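Local coordinates for glycoside hydrolase family 81 (Clostridium thermocellum, PDB 6FOP), which probably hydrolyses the beta-1,3-linkages of glucans such as laminarin as part of the bacterium's cellulosome, at residues E496-W501 and T525-A530; H549-M554 and E572-N577; N593-N598 and Y622-P627. All blocks are in the same frame, centred on the assembly; numbering follows the deposited sequence.

Contact 1. Residues E496-W501 and T525-A530; sequences EAINAW and TTEVEA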
loop_
_atom_site.group_PDB
_atom_site.type_symbol
_atom_site.label_atom_id
_atom_site.label_comp_id
_atom_site.label_asym_id
_atom_site.label_seq_id
_atom_site.Cartn_x
_atom_site.Cartn_y
_atom_site.Cartn_z
ATOM N N GLU A 496 5.159 6.100 -6.140
ATOM C CA GLU A 496 4.969 7.212 -5.197
ATOM C C GLU A 496 4.667 6.767 -3.751
ATOM O O GLU A 496 5.014 7.468 -2.804
ATOM C CB GLU A 496 3.935 8.234 -5.674
ATOM C CG GLU A 496 4.496 9.165 -6.729
ATOM C CD GLU A 496 3.613 10.323 -7.102
ATOM O OE1 GLU A 496 2.383 10.221 -6.903
ATOM O OE2 GLU A 496 4.152 11.319 -7.648
ATOM N N ALA A 497 4.058 5.594 -3.574
ATOM C CA ALA A 497 3.899 5.024 -2.233
ATOM C C ALA A 497 5.294 4.661 -1.690
ATOM O O ALA A 497 5.675 5.025 -0.572
ATOM C CB ALA A 497 3.005 3.790 -2.293
ATOM N N ILE A 498 6.083 3.985 -2.514
ATOM C CA ILE A 498 7.427 3.557 -2.118
ATOM C C ILE A 498 8.360 4.736 -1.837
ATOM O O ILE A 498 9.215 4.645 -0.949
ATOM C CB ILE A 498 7.985 2.553 -3.152
ATOM C CG1 ILE A 498 7.256 1.199 -3.004
ATOM C CG2 ILE A 498 9.499 2.397 -3.065
ATOM C CD1 ILE A 498 7.352 0.316 -4.239
ATOM N N ASN A 499 8.163 5.853 -2.540
ATOM C CA ASN A 499 8.919 7.067 -2.240
ATOM C C ASN A 499 8.693 7.502 -0.799
ATOM O O ASN A 499 9.641 7.918 -0.102
ATOM C CB ASN A 499 8.485 8.175 -3.179
ATOM C CG ASN A 499 9.275 9.459 -3.004
ATOM O OD1 ASN A 499 10.515 9.454 -3.003
ATOM N ND2 ASN A 499 8.564 10.566 -2.888
ATOM N N ALA A 500 7.440 7.446 -0.328
ATOM C CA ALA A 500 7.189 7.803 1.074
ATOM C C ALA A 500 7.895 6.834 2.014
ATOM O O ALA A 500 8.474 7.228 3.030
ATOM C CB ALA A 500 5.706 7.828 1.365
ATOM N N TRP A 501 7.854 5.551 1.692
ATOM C CA TRP A 501 8.412 4.556 2.578
ATOM C C TRP A 501 9.920 4.636 2.674
ATOM O O TRP A 501 10.486 4.590 3.788
ATOM C CB TRP A 501 7.956 3.156 2.196
ATOM C CG TRP A 501 6.479 2.969 2.049
ATOM C CD1 TRP A 501 5.900 2.038 1.265
ATOM C CD2 TRP A 501 5.385 3.730 2.637
ATOM N NE1 TRP A 501 4.534 2.104 1.366
ATOM C CE2 TRP A 501 4.181 3.139 2.180
ATOM C CE3 TRP A 501 5.300 4.832 3.490
ATOM C CZ2 TRP A 501 2.922 3.613 2.556
ATOM C CZ3 TRP A 501 4.036 5.301 3.869
ATOM C CH2 TRP A 501 2.869 4.685 3.408
ATOM N N THR A 525 9.685 -2.766 2.113
ATOM C CA THR A 525 9.950 -4.128 1.696
ATOM C C THR A 525 8.667 -4.827 1.261
ATOM O O THR A 525 8.621 -5.515 0.244
ATOM C CB THR A 525 10.664 -4.877 2.831
ATOM O OG1 THR A 525 11.864 -4.150 3.216
ATOM C CG2 THR A 525 11.058 -6.262 2.401
ATOM N N THR A 526 7.603 -4.623 2.047
ATOM C CA THR A 526 6.351 -5.304 1.733
ATOM C C THR A 526 5.733 -4.733 0.441
ATOM O O THR A 526 5.335 -5.504 -0.439
ATOM C CB THR A 526 5.375 -5.196 2.889
ATOM O OG1 THR A 526 5.969 -5.699 4.090
ATOM C CG2 THR A 526 4.124 -6.023 2.576
ATOM N N GLU A 527 5.666 -3.398 0.295
ATOM C CA GLU A 527 5.115 -2.842 -0.929
ATOM C C GLU A 527 5.866 -3.302 -2.162
ATOM O O GLU A 527 5.254 -3.635 -3.185
ATOM C CB GLU A 527 4.984 -1.316 -0.844
ATOM C CG GLU A 527 4.101 -0.747 -1.950
ATOM C CD GLU A 527 2.900 0.076 -1.500
ATOM O OE1 GLU A 527 2.843 0.506 -0.317
ATOM O OE2 GLU A 527 1.980 0.256 -2.338
ATOM N N VAL A 528 7.187 -3.373 -2.064
ATOM C CA VAL A 528 7.976 -3.847 -3.195
ATOM C C VAL A 528 7.560 -5.291 -3.558
ATOM O O VAL A 528 7.401 -5.628 -4.737
ATOM C CB VAL A 528 9.481 -3.761 -2.889
ATOM C CG1 VAL A 528 10.289 -4.570 -3.900
ATOM C CG2 VAL A 528 9.936 -2.288 -2.917
ATOM N N GLU A 529 7.393 -6.134 -2.543
ATOM C CA GLU A 529 6.989 -7.532 -2.801
ATOM C C GLU A 529 5.617 -7.589 -3.490
ATOM O O GLU A 529 5.423 -8.352 -4.461
ATOM C CB GLU A 529 6.931 -8.330 -1.506
ATOM C CG GLU A 529 8.279 -8.594 -0.891
ATOM C CD GLU A 529 9.118 -9.614 -1.642
ATOM O OE1 GLU A 529 8.561 -10.523 -2.310
ATOM O OE2 GLU A 529 10.346 -9.550 -1.514
ATOM N N ALA A 530 4.670 -6.757 -3.033
ATOM C CA ALA A 530 3.357 -6.701 -3.673
ATOM C C ALA A 530 3.450 -6.176 -5.118
ATOM O O ALA A 530 2.816 -6.705 -6.032
ATOM C CB ALA A 530 2.390 -5.859 -2.843
#

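Contact 2. Residues H549-M554 and E572-N577; sequences HNYASM and EKHGIN. With NI (nickel (II) ion), chain B.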
loop_
_atom_site.group_PDB
_atom_site.type_symbol
_atom_site.label_atom_id
_atom_site.label_comp_id
_atom_site.label_asym_id
_atom_site.label_seq_id
_atom_site.Cartn_x
_atom_site.Cartn_y
_atom_site.Cartn_z
ATOM N N HIS A 549 -1.230 -7.635 -21.494
ATOM C CA HIS A 549 -0.047 -6.865 -21.115
ATOM C C HIS A 549 0.748 -7.629 -20.070
ATOM O O HIS A 549 0.185 -8.454 -19.338
ATOM C CB HIS A 549 -0.478 -5.485 -20.567
ATOM C CG HIS A 549 -1.444 -4.759 -21.449
ATOM N ND1 HIS A 549 -1.025 -3.946 -22.482
ATOM C CD2 HIS A 549 -2.794 -4.808 -21.535
ATOM C CE1 HIS A 549 -2.075 -3.489 -23.136
ATOM N NE2 HIS A 549 -3.163 -4.000 -22.584
ATOM N N ASN A 550 2.021 -7.256 -19.921
ATOM C CA ASN A 550 2.927 -7.764 -18.899
ATOM C C ASN A 550 3.039 -6.861 -17.659
ATOM O O ASN A 550 3.885 -7.080 -16.802
ATOM C CB ASN A 550 4.307 -8.077 -19.492
ATOM C CG ASN A 550 5.085 -6.834 -19.925
ATOM O OD1 ASN A 550 4.842 -5.708 -19.480
ATOM N ND2 ASN A 550 5.992 -7.041 -20.880
ATOM N N TYR A 551 2.142 -5.882 -17.585
ATOM C CA TYR A 551 2.182 -4.791 -16.630
ATOM C C TYR A 551 0.755 -4.314 -16.429
ATOM O O TYR A 551 0.014 -4.223 -17.401
ATOM C CB TYR A 551 3.029 -3.661 -17.218
ATOM C CG TYR A 551 2.849 -2.291 -16.575
ATOM C CD1 TYR A 551 3.152 -2.089 -15.213
ATOM C CD2 TYR A 551 2.375 -1.219 -17.302
ATOM C CE1 TYR A 551 2.997 -0.850 -14.627
ATOM C CE2 TYR A 551 2.216 0.019 -16.724
ATOM C CZ TYR A 551 2.550 0.209 -15.383
ATOM O OH TYR A 551 2.432 1.447 -14.826
ATOM N N ALA A 552 0.401 -4.039 -15.176
ATOM C CA ALA A 552 -0.840 -3.341 -14.840
ATOM C C ALA A 552 -0.467 -2.001 -14.227
ATOM O O ALA A 552 0.293 -1.951 -13.255
ATOM C CB ALA A 552 -1.691 -4.143 -13.856
ATOM N N SER A 553 -1.021 -0.924 -14.771
ATOM C CA SER A 553 -0.772 0.421 -14.239
ATOM C C SER A 553 -1.668 0.807 -13.071
ATOM O O SER A 553 -1.268 1.651 -12.267
ATOM C CB SER A 553 -0.860 1.454 -15.364
ATOM O OG SER A 553 -2.036 1.298 -16.116
ATOM N N MET A 554 -2.871 0.223 -12.999
ATOM C CA MET A 554 -3.788 0.450 -11.882
ATOM C C MET A 554 -4.328 -0.853 -11.338
ATOM O O MET A 554 -4.794 -1.699 -12.092
ATOM C CB MET A 554 -4.934 1.385 -12.267
ATOM C CG MET A 554 -4.481 2.766 -12.584
ATOM S SD MET A 554 -5.708 4.056 -12.771
ATOM C CE MET A 554 -6.518 3.928 -11.236
ATOM N N GLU A 572 3.866 7.108 -20.662
ATOM C CA GLU A 572 3.321 7.608 -19.402
ATOM C C GLU A 572 2.652 6.489 -18.580
ATOM O O GLU A 572 2.858 6.404 -17.372
ATOM C CB GLU A 572 2.345 8.766 -19.635
ATOM C CG GLU A 572 3.055 10.003 -20.181
ATOM C CD GLU A 572 2.087 11.036 -20.687
ATOM O OE1 GLU A 572 1.667 11.886 -19.877
ATOM O OE2 GLU A 572 1.740 10.986 -21.898
ATOM N N LYS A 573 1.902 5.604 -19.243
ATOM C CA LYS A 573 1.235 4.548 -18.513
ATOM C C LYS A 573 2.238 3.662 -17.774
ATOM O O LYS A 573 2.008 3.292 -16.618
ATOM C CB LYS A 573 0.353 3.702 -19.430
ATOM C CG LYS A 573 -0.829 4.457 -20.009
ATOM C CD LYS A 573 -1.740 3.563 -20.828
ATOM C CE LYS A 573 -2.800 4.389 -21.532
ATOM N NZ LYS A 573 -3.791 3.562 -22.250
ATOM N N HIS A 574 3.351 3.325 -18.421
ATOM C CA HIS A 574 4.419 2.544 -17.782
ATOM C C HIS A 574 5.176 3.375 -16.720
ATOM O O HIS A 574 5.470 2.881 -15.623
ATOM C CB HIS A 574 5.371 2.021 -18.866
ATOM C CG HIS A 574 4.861 0.797 -19.553
ATOM N ND1 HIS A 574 5.497 -0.413 -19.481
ATOM C CD2 HIS A 574 3.736 0.584 -20.263
ATOM C CE1 HIS A 574 4.808 -1.317 -20.135
ATOM N NE2 HIS A 574 3.739 -0.736 -20.627
ATOM N N GLY A 575 5.452 4.645 -17.048
ATOM C CA GLY A 575 6.300 5.476 -16.202
ATOM C C GLY A 575 5.712 5.836 -14.849
ATOM O O GLY A 575 6.478 6.141 -13.911
ATOM N N ILE A 576 4.374 5.842 -14.717
ATOM C CA ILE A 576 3.798 6.187 -13.421
ATOM C C ILE A 576 4.130 5.177 -12.338
ATOM O O ILE A 576 3.906 5.479 -11.178
ATOM C CB ILE A 576 2.264 6.412 -13.444
ATOM C CG1 ILE A 576 1.481 5.136 -13.845
ATOM C CG2 ILE A 576 1.886 7.605 -14.331
ATOM C CD1 ILE A 576 0.188 4.977 -13.081
ATOM N N ASN A 577 4.605 3.975 -12.689
ATOM C CA ASN A 577 5.051 3.013 -11.691
ATOM C C ASN A 577 6.553 2.940 -11.530
ATOM O O ASN A 577 7.075 2.056 -10.877
ATOM C CB ASN A 577 4.380 1.643 -11.907
ATOM C CG ASN A 577 3.060 1.586 -11.197
ATOM O OD1 ASN A 577 3.029 1.487 -9.966
ATOM N ND2 ASN A 577 1.964 1.784 -11.935
HETATM NI NI NI B . 2.206 -1.740 -21.583
#

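Contact 3. Residues N593-N598 and Y622-P627; sequences NYIKQN and YALYDP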
loop_
_atom_site.group_PDB
_atom_site.type_symbol
_atom_site.label_atom_id
_atom_site.label_comp_id
_atom_site.label_asym_id
_atom_site.label_seq_id
_atom_site.Cartn_x
_atom_site.Cartn_y
_atom_site.Cartn_z
ATOM N N ASN A 593 15.654 -8.992 -17.230
ATOM C CA ASN A 593 14.900 -9.424 -18.401
ATOM C C ASN A 593 13.505 -8.810 -18.419
ATOM O O ASN A 593 12.975 -8.542 -19.488
ATOM C CB ASN A 593 14.844 -10.952 -18.498
ATOM C CG ASN A 593 16.220 -11.568 -18.676
ATOM O OD1 ASN A 593 16.607 -12.491 -17.957
ATOM N ND2 ASN A 593 16.969 -11.046 -19.627
ATOM N N TYR A 594 12.904 -8.619 -17.236
ATOM C CA TYR A 594 11.604 -7.956 -17.171
ATOM C C TYR A 594 11.729 -6.487 -17.582
ATOM O O TYR A 594 10.848 -5.963 -18.264
ATOM C CB TYR A 594 10.924 -8.077 -15.788
ATOM C CG TYR A 594 9.570 -7.390 -15.790
ATOM C CD1 TYR A 594 8.467 -7.983 -16.415
ATOM C CD2 TYR A 594 9.404 -6.116 -15.240
ATOM C CE1 TYR A 594 7.242 -7.320 -16.485
ATOM C CE2 TYR A 594 8.184 -5.447 -15.306
ATOM C CZ TYR A 594 7.093 -6.076 -15.908
ATOM O OH TYR A 594 5.891 -5.417 -15.981
ATOM N N ILE A 595 12.809 -5.808 -17.169
ATOM C CA ILE A 595 13.017 -4.415 -17.628
ATOM C C ILE A 595 12.934 -4.367 -19.179
ATOM O O ILE A 595 12.221 -3.554 -19.764
ATOM C CB ILE A 595 14.426 -3.874 -17.211
ATOM C CG1 ILE A 595 14.646 -3.790 -15.690
ATOM C CG2 ILE A 595 14.712 -2.543 -17.889
ATOM C CD1 ILE A 595 13.845 -2.728 -15.020
ATOM N N LYS A 596 13.655 -5.275 -19.827
ATOM C CA LYS A 596 13.659 -5.369 -21.292
ATOM C C LYS A 596 12.261 -5.638 -21.853
ATOM O O LYS A 596 11.807 -4.929 -22.737
ATOM C CB LYS A 596 14.666 -6.428 -21.750
ATOM C CG LYS A 596 14.803 -6.545 -23.266
ATOM C CD LYS A 596 15.170 -5.213 -23.902
ATOM C CE LYS A 596 15.854 -5.326 -25.262
ATOM N NZ LYS A 596 15.802 -4.054 -26.050
ATOM N N GLN A 597 11.555 -6.625 -21.289
ATOM C CA GLN A 597 10.205 -6.965 -21.743
ATOM C C GLN A 597 9.225 -5.813 -21.551
ATOM O O GLN A 597 8.350 -5.568 -22.394
ATOM C CB GLN A 597 9.681 -8.190 -20.998
ATOM C CG GLN A 597 10.355 -9.507 -21.322
ATOM C CD GLN A 597 9.859 -10.638 -20.422
ATOM O OE1 GLN A 597 9.647 -10.462 -19.225
ATOM N NE2 GLN A 597 9.658 -11.801 -21.005
ATOM N N ASN A 598 9.299 -5.175 -20.375
ATOM C CA ASN A 598 8.396 -4.065 -20.043
ATOM C C ASN A 598 8.625 -2.894 -21.001
ATOM O O ASN A 598 7.678 -2.338 -21.588
ATOM C CB ASN A 598 8.564 -3.702 -18.556
ATOM C CG ASN A 598 7.739 -2.516 -18.141
ATOM O OD1 ASN A 598 7.926 -1.397 -18.627
ATOM N ND2 ASN A 598 6.834 -2.731 -17.173
ATOM N N TYR A 622 15.428 1.802 -18.284
ATOM C CA TYR A 622 16.114 0.903 -19.214
ATOM C C TYR A 622 17.567 0.687 -18.787
ATOM O O TYR A 622 18.146 -0.374 -19.075
ATOM C CB TYR A 622 16.063 1.411 -20.659
ATOM C CG TYR A 622 16.440 0.367 -21.671
ATOM C CD1 TYR A 622 15.608 -0.718 -21.929
ATOM C CD2 TYR A 622 17.603 0.488 -22.415
ATOM C CE1 TYR A 622 15.960 -1.690 -22.843
ATOM C CE2 TYR A 622 17.961 -0.489 -23.340
ATOM C CZ TYR A 622 17.117 -1.552 -23.579
ATOM O OH TYR A 622 17.456 -2.514 -24.505
ATOM N N ALA A 623 18.150 1.683 -18.094
ATOM C CA ALA A 623 19.498 1.546 -17.553
ATOM C C ALA A 623 19.636 0.422 -16.514
ATOM O O ALA A 623 20.755 0.018 -16.225
ATOM C CB ALA A 623 19.956 2.860 -16.943
ATOM N N LEU A 624 18.508 -0.109 -16.003
ATOM C CA LEU A 624 18.532 -1.291 -15.146
ATOM C C LEU A 624 18.628 -2.605 -15.935
ATOM O O LEU A 624 18.704 -3.694 -15.335
ATOM C CB LEU A 624 17.340 -1.295 -14.204
ATOM C CG LEU A 624 17.303 -0.123 -13.229
ATOM C CD1 LEU A 624 15.921 0.045 -12.606
ATOM C CD2 LEU A 624 18.372 -0.281 -12.150
ATOM N N TYR A 625 18.708 -2.488 -17.268
ATOM C CA TYR A 625 19.055 -3.612 -18.153
ATOM C C TYR A 625 20.345 -3.316 -18.956
ATOM O O TYR A 625 21.250 -4.130 -18.996
ATOM C CB TYR A 625 17.885 -3.864 -19.107
ATOM C CG TYR A 625 18.149 -4.828 -20.225
ATOM C CD1 TYR A 625 18.260 -6.190 -19.979
ATOM C CD2 TYR A 625 18.301 -4.382 -21.546
ATOM C CE1 TYR A 625 18.490 -7.088 -21.008
ATOM C CE2 TYR A 625 18.521 -5.273 -22.582
ATOM C CZ TYR A 625 18.627 -6.618 -22.310
ATOM O OH TYR A 625 18.868 -7.489 -23.348
ATOM N N ASP A 626 20.391 -2.155 -19.602
ATOM C CA ASP A 626 21.522 -1.803 -20.485
ATOM C C ASP A 626 21.853 -0.318 -20.310
ATOM O O ASP A 626 21.365 0.527 -21.062
ATOM C CB ASP A 626 21.209 -2.147 -21.936
ATOM C CG ASP A 626 22.402 -1.969 -22.853
ATOM O OD1 ASP A 626 23.438 -1.380 -22.427
ATOM O OD2 ASP A 626 22.269 -2.400 -24.025
ATOM N N PRO A 627 22.663 -0.006 -19.286
ATOM C CA PRO A 627 22.995 1.401 -19.057
ATOM C C PRO A 627 23.784 2.072 -20.186
ATOM O O PRO A 627 23.635 3.270 -20.398
ATOM C CB PRO A 627 23.781 1.399 -17.750
ATOM C CG PRO A 627 23.970 -0.013 -17.349
ATOM C CD PRO A 627 23.186 -0.902 -18.238
#

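Contact 1. Residues E496-W501 and T525-A530
E527 OE1 is held by two hydrogen bonds: W501 NE1 donates to it across the helix pair at 2.9 Å, and S477 OG, on the short strand 476-477, bonds to it as well. The indole N-H points almost straight at the oxygen (166°), which lies close to the plane of the W501 ring at its edge. Seen from the carboxylate, the nitrogen comes in on the anti side of OE1 and stands 34° out of the carboxylate plane. The other oxygen, OE2, is bonded to Q491 NE2 and rests beside A497 CB at 3.7 Å, so both oxygens of this buried acid have polar partners. On the W501 ring itself, the carbonyl oxygen of A497, one turn earlier, sits 3.3 Å above one face, toward the rim.

The aliphatic part of E527 does the packing. Its CG is anti to the backbone N and the chain then bends at chi2; CG lies 3.9 Å from I498 CG1. From there I498 reaches on to the next residue of the facing helix, where its CD1 meets V528 CG2, also at 3.9 Å, the two side chains crossing at about a right angle.

The two segments run antiparallel, their axes 160° apart and 9.9 Å from each other at closest approach. They belong to helices 494-511 and 514-534, consecutive in the chain and joined by a very short turn: an antiparallel helical hairpin, consistent with the alpha/alpha-barrel of the six-hairpin clan.

Contact 2. Residues H549-M554 and E572-N577
The rings of Y551 and H574 meet obliquely, neither stacked nor edge to face: their centroids are 4.5 Å apart and their planes inclined at 43°. Y551 CD2 lies over the centre of one face of the imidazole, 3.6 Å above it. One face of the Y551 ring has the backbone N of S553 above it, offset toward the rim, and at the ring's edge, in plane, is the carbonyl oxygen of K573. The hydroxyl donates to this carbonyl, Y551 OH to K573 O at 2.6 Å. It also accepts, since N577 ND2 gives it a hydrogen at 2.9 Å with an N-H...O angle of 162°. Y551 CG is anti to the backbone N (chi1 162°), on a CA-CB bond that already points at the helical segment.

N577 ties the two segments together further on. The same ND2 has a weak bond to S553 O at 3.3 Å, while its OD1 is taken by S494 OG at the start of helix 494-511. Beside it, I576 CD1 packs against S553 O at 3.7 Å. S553 and M554 form a classic beta bulge where the loop enters strand 554-556.

H574 has both nitrogens engaged. NE2 binds the nickel ion at 2.1 Å and ND1 is hydrogen-bonded to N598 OD1; with the metal on NE2, this second-shell bond sets the rotation of the ring, and Y551 is packed on its face. Three more residues complete the protein ligands of a two-histidine, two-glutamate nickel site, with H562 just after strand 559-561, H574 on helix 570-575, and E601 and E605 on helix 592-606.

Contact 3. Residues N593-N598 and Y622-P627
I595, Y625 and K596 carry this contact, with Y622 receiving the end of the lysine. I595 fits its two branches against different parts of the loop. CG2, anti to the backbone N, presses on Y625 CB at 3.6 Å and lies 3.9 Å from Y622 CA, whereas CD1 reaches L624 CB, also at 3.9 Å.

One residue on, K596 drapes its aliphatic chain over the Y625 ring. CB stands over the centre of one face, 3.8 Å from the centroid and only 5° off the ring normal, a CH-pi contact. CG is anti to the backbone N, and a bend at chi2 (56°) turns CD back toward the aromatic rim, where it meets Y625 CE2 at 3.6 Å. The ammonium goes to the other tyrosine: K596 NZ donates to Y622 OH at 2.7 Å, lying at the edge of the Y622 ring, near its plane. NZ also forms a salt bridge with E600, one turn further along the same helix, so its charge has a carboxylate partner as well as the phenol.

The loop that meets the helix is pinned by its own backbone: Y622 O accepts from both Y625 N and D626 N, curling the chain at the end of helix 615-622. L624, whose CB meets I595, also touches L588 and L656 of helix 646-659. D626 then stands at the N-cap of the next helix, its OD1 taking the backbone N of A629. The whole is a helix packed across a tight interhelical turn, with helix 615-622 ending and a capped helix 627-633 beginning beside helix 592-606.

Contact 1 lies nearest the middle of the fold, its centre about 7 Å from the centre of the chain, and is wholly buried; contact 2 is also buried but further out, and contact 3 is partly exposed. The chemistry shifts accordingly: a buried carboxylate held between two helices, then a loop and a short helix bound through a tyrosine and a metal-binding histidine, then a lysine lying over a tyrosine at the margin. Contacts 2 and 3 touch: Y594 OH is 2.7 Å from N550 O, probably a hydrogen bond, so helix 592-606 serves both. Contact 1 touches neither, although helix 494-511 reaches contact 2 through S494.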